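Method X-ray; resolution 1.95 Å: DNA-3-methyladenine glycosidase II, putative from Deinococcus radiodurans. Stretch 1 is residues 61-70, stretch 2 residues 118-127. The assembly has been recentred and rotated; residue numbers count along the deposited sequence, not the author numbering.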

# COMPACT_ATOMS: atom_id res chain seq x y z
N PRO A 61 9.94 5.54 4.90
CA PRO A 61 9.36 5.08 3.64
C PRO A 61 10.23 4.07 2.86
O PRO A 61 9.71 3.04 2.35
CB PRO A 61 9.20 6.39 2.87
CG PRO A 61 9.01 7.38 3.91
CD PRO A 61 9.91 7.01 5.01
N PHE A 62 11.52 4.38 2.73
CA PHE A 62 12.44 3.50 2.03
C PHE A 62 12.41 2.07 2.59
O PHE A 62 12.17 1.12 1.86
CB PHE A 62 13.87 4.05 2.00
CG PHE A 62 14.81 3.13 1.30
CD1 PHE A 62 14.80 3.06 -0.07
CD2 PHE A 62 15.61 2.25 2.03
CE1 PHE A 62 15.64 2.16 -0.73
CE2 PHE A 62 16.46 1.36 1.38
CZ PHE A 62 16.46 1.30 -0.01
N GLY A 63 12.65 1.93 3.88
CA GLY A 63 12.59 0.66 4.56
C GLY A 63 11.24 -0.03 4.39
O GLY A 63 11.20 -1.23 4.17
N ARG A 64 10.13 0.71 4.50
CA ARG A 64 8.82 0.09 4.28
C ARG A 64 8.63 -0.37 2.85
O ARG A 64 7.97 -1.40 2.64
CB ARG A 64 7.67 0.99 4.67
CG ARG A 64 7.45 1.13 6.21
CD ARG A 64 6.93 -0.15 6.85
NE ARG A 64 5.59 -0.49 6.35
CZ ARG A 64 4.45 0.11 6.71
NH1 ARG A 64 4.44 1.07 7.61
NH2 ARG A 64 3.31 -0.27 6.17
N LEU A 65 9.19 0.37 1.90
CA LEU A 65 9.20 -0.04 0.50
C LEU A 65 9.92 -1.37 0.36
O LEU A 65 9.38 -2.30 -0.25
CB LEU A 65 9.79 1.02 -0.44
CG LEU A 65 9.68 0.59 -1.93
CD1 LEU A 65 8.24 0.28 -2.37
CD2 LEU A 65 10.32 1.65 -2.78
N VAL A 66 11.10 -1.46 0.95
CA VAL A 66 11.92 -2.66 0.88
C VAL A 66 11.21 -3.82 1.56
O VAL A 66 11.17 -4.90 1.01
CB VAL A 66 13.34 -2.44 1.50
CG1 VAL A 66 14.04 -3.79 1.71
CG2 VAL A 66 14.16 -1.51 0.62
N ARG A 67 10.57 -3.56 2.71
CA ARG A 67 9.76 -4.60 3.39
C ARG A 67 8.66 -5.15 2.48
O ARG A 67 8.49 -6.35 2.38
CB ARG A 67 9.10 -4.08 4.68
CG ARG A 67 8.55 -5.21 5.56
CD ARG A 67 7.70 -4.70 6.69
NE ARG A 67 8.50 -4.20 7.81
CZ ARG A 67 8.97 -4.95 8.82
NH1 ARG A 67 8.77 -6.27 8.87
NH2 ARG A 67 9.67 -4.37 9.79
N SER A 68 7.95 -4.25 1.82
CA SER A 68 6.83 -4.62 0.95
C SER A 68 7.33 -5.54 -0.18
O SER A 68 6.79 -6.64 -0.40
CB SER A 68 6.18 -3.34 0.40
OG SER A 68 5.37 -3.63 -0.73
N VAL A 69 8.38 -5.09 -0.86
CA VAL A 69 8.96 -5.80 -1.98
C VAL A 69 9.44 -7.20 -1.55
O VAL A 69 9.09 -8.21 -2.16
CB VAL A 69 10.13 -4.99 -2.59
CG1 VAL A 69 10.92 -5.81 -3.59
CG2 VAL A 69 9.60 -3.71 -3.22
N ALA A 70 10.24 -7.22 -0.50
CA ALA A 70 10.79 -8.46 0.03
C ALA A 70 9.74 -9.47 0.44
O ALA A 70 9.92 -10.65 0.22
CB ALA A 70 11.70 -8.17 1.19
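Stretch 2 118-127: TVQAAAAAAV

The contact between the two stretches is apolar throughout its centre, and Phe62 covers the most ground there. Its CA-to-CB bond points toward stretch 2, and with chi1 at 179° (t) and chi2 at 77° the ring is carried out to the backbone of the opposing segment. Phe62 CE1 lies 3.7 Å from Ala122 C and also 3.7 Å from Ala123 N, both near the plane of the ring, so the phenyl group meets the link between these two alanines with its edge. The methyl groups complete the site: Phe62 CE1 is 4.0 Å from Ala122 CB, and Phe62 CZ is 4.0 Å from Ala123 CB. Such distances are those of van der Waals packing, and Phe62 CE1 reaches the main chain here.

Ala122 is shared between two residues of stretch 1. Besides the phenyl ring it receives Leu65, whose CD2 stands 4.2 Å from Ala122 CB; the leucine has chi1 at -176° (t) and chi2 at 56° (p). One turn on from Phe62, valine meets valine, with Val66 CG2 4.3 Å from Val119 CG1. Both CA-to-CB bonds point sideways, and the contact is made between gamma methyls. The second methyl of Val119 is used as well, since Val69 CG1 lies 4.1 Å from Val119 CG2.

Both segments are helical over their full length. Phi and psi stay in the alpha region, and i to i+4 hydrogen bonds run from Leu65 N to Pro61 O (2.8 Å) through Ala70 N to Val66 O (2.9 Å) in stretch 1, and from Ala122 N to Thr118 O (2.8 Å) through Val127 N to Ala123 O (3.0 Å) in stretch 2. The N-to-C directions make an angle of 168°, so the helices are close to antiparallel, and their axes approach to 10.3 Å. The register agrees: Phe62 CA and Ala122 CA are 7.9 Å apart, whereas Val66 CA and Val119 CA are 6.3 Å apart, so numbers rise in one stretch as they fall in the other. The wider spacing is found where the phenyl ring lies between the chains. Together the two surfaces bury 338 Å².

At the N-terminal end of stretch 2, Val69 CG1 packs 3.6 Å from Thr118 CG2. The threonine thus offers its methyl to the valine, while its OG1 is hydrogen-bonded elsewhere in the structure. Towards the other end of stretch 2, Phe62 CD1 is 4.4 Å from Ala126 CB, which approaches the ring obliquely.

No hydrogen bond crosses between the stretches, and the remaining polar side chains stay clear of the contact. The nearest side-chain approaches to stretch 2 are 11.0 Å from Arg64 CB to Ala122 CB, 9.1 Å from Arg67 CB to Val119 CG2 and 8.4 Å from Ser68 OG to Thr118 CG2, and Gln120 directs its CA-to-CB bond away from stretch 1.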

# COMPACT_ATOMS: atom_id res chain seq x y z
N THR A 118 14.86 -5.04 -7.90
CA THR A 118 13.96 -3.99 -7.39
C THR A 118 14.56 -3.25 -6.21
O THR A 118 14.65 -2.04 -6.19
CB THR A 118 12.60 -4.62 -6.97
OG1 THR A 118 11.98 -5.19 -8.11
CG2 THR A 118 11.70 -3.58 -6.32
N VAL A 119 15.01 -4.00 -5.21
CA VAL A 119 15.72 -3.43 -4.05
C VAL A 119 16.99 -2.65 -4.42
O VAL A 119 17.20 -1.53 -3.92
CB VAL A 119 16.04 -4.50 -2.95
CG1 VAL A 119 16.82 -3.85 -1.82
CG2 VAL A 119 14.75 -5.14 -2.38
N GLN A 120 17.83 -3.19 -5.30
CA GLN A 120 18.95 -2.43 -5.80
C GLN A 120 18.53 -1.16 -6.50
O GLN A 120 19.17 -0.12 -6.36
CB GLN A 120 19.84 -3.26 -6.68
CG GLN A 120 20.51 -4.41 -5.87
CD GLN A 120 21.27 -5.36 -6.74
OE1 GLN A 120 20.92 -5.60 -7.90
NE2 GLN A 120 22.40 -5.84 -6.21
N ALA A 121 17.45 -1.27 -7.28
CA ALA A 121 16.97 -0.16 -8.07
C ALA A 121 16.47 0.96 -7.18
O ALA A 121 16.74 2.14 -7.44
CB ALA A 121 15.90 -0.64 -9.05
N ALA A 122 15.74 0.58 -6.13
CA ALA A 122 15.17 1.53 -5.14
C ALA A 122 16.29 2.20 -4.34
O ALA A 122 16.25 3.42 -4.14
CB ALA A 122 14.20 0.81 -4.19
N ALA A 123 17.30 1.43 -3.90
CA ALA A 123 18.45 2.05 -3.19
C ALA A 123 19.16 3.07 -4.10
O ALA A 123 19.50 4.14 -3.67
CB ALA A 123 19.44 0.99 -2.70
N ALA A 124 19.37 2.71 -5.37
CA ALA A 124 20.06 3.54 -6.35
C ALA A 124 19.29 4.79 -6.62
O ALA A 124 19.86 5.85 -6.71
CB ALA A 124 20.31 2.73 -7.68
N ALA A 125 17.96 4.69 -6.61
CA ALA A 125 17.10 5.83 -6.86
C ALA A 125 17.15 6.82 -5.68
O ALA A 125 17.12 8.04 -5.88
CB ALA A 125 15.65 5.34 -7.16
N ALA A 126 17.30 6.29 -4.48
CA ALA A 126 17.43 7.09 -3.26
C ALA A 126 18.77 7.84 -3.23
O ALA A 126 18.81 9.03 -2.95
CB ALA A 126 17.24 6.20 -2.02
N VAL A 127 19.87 7.16 -3.56
CA VAL A 127 21.19 7.79 -3.43
C VAL A 127 21.44 8.78 -4.57
O VAL A 127 22.18 9.75 -4.38
CB VAL A 127 22.32 6.75 -3.30
CG1 VAL A 127 21.99 5.81 -2.12
CG2 VAL A 127 22.55 6.01 -4.59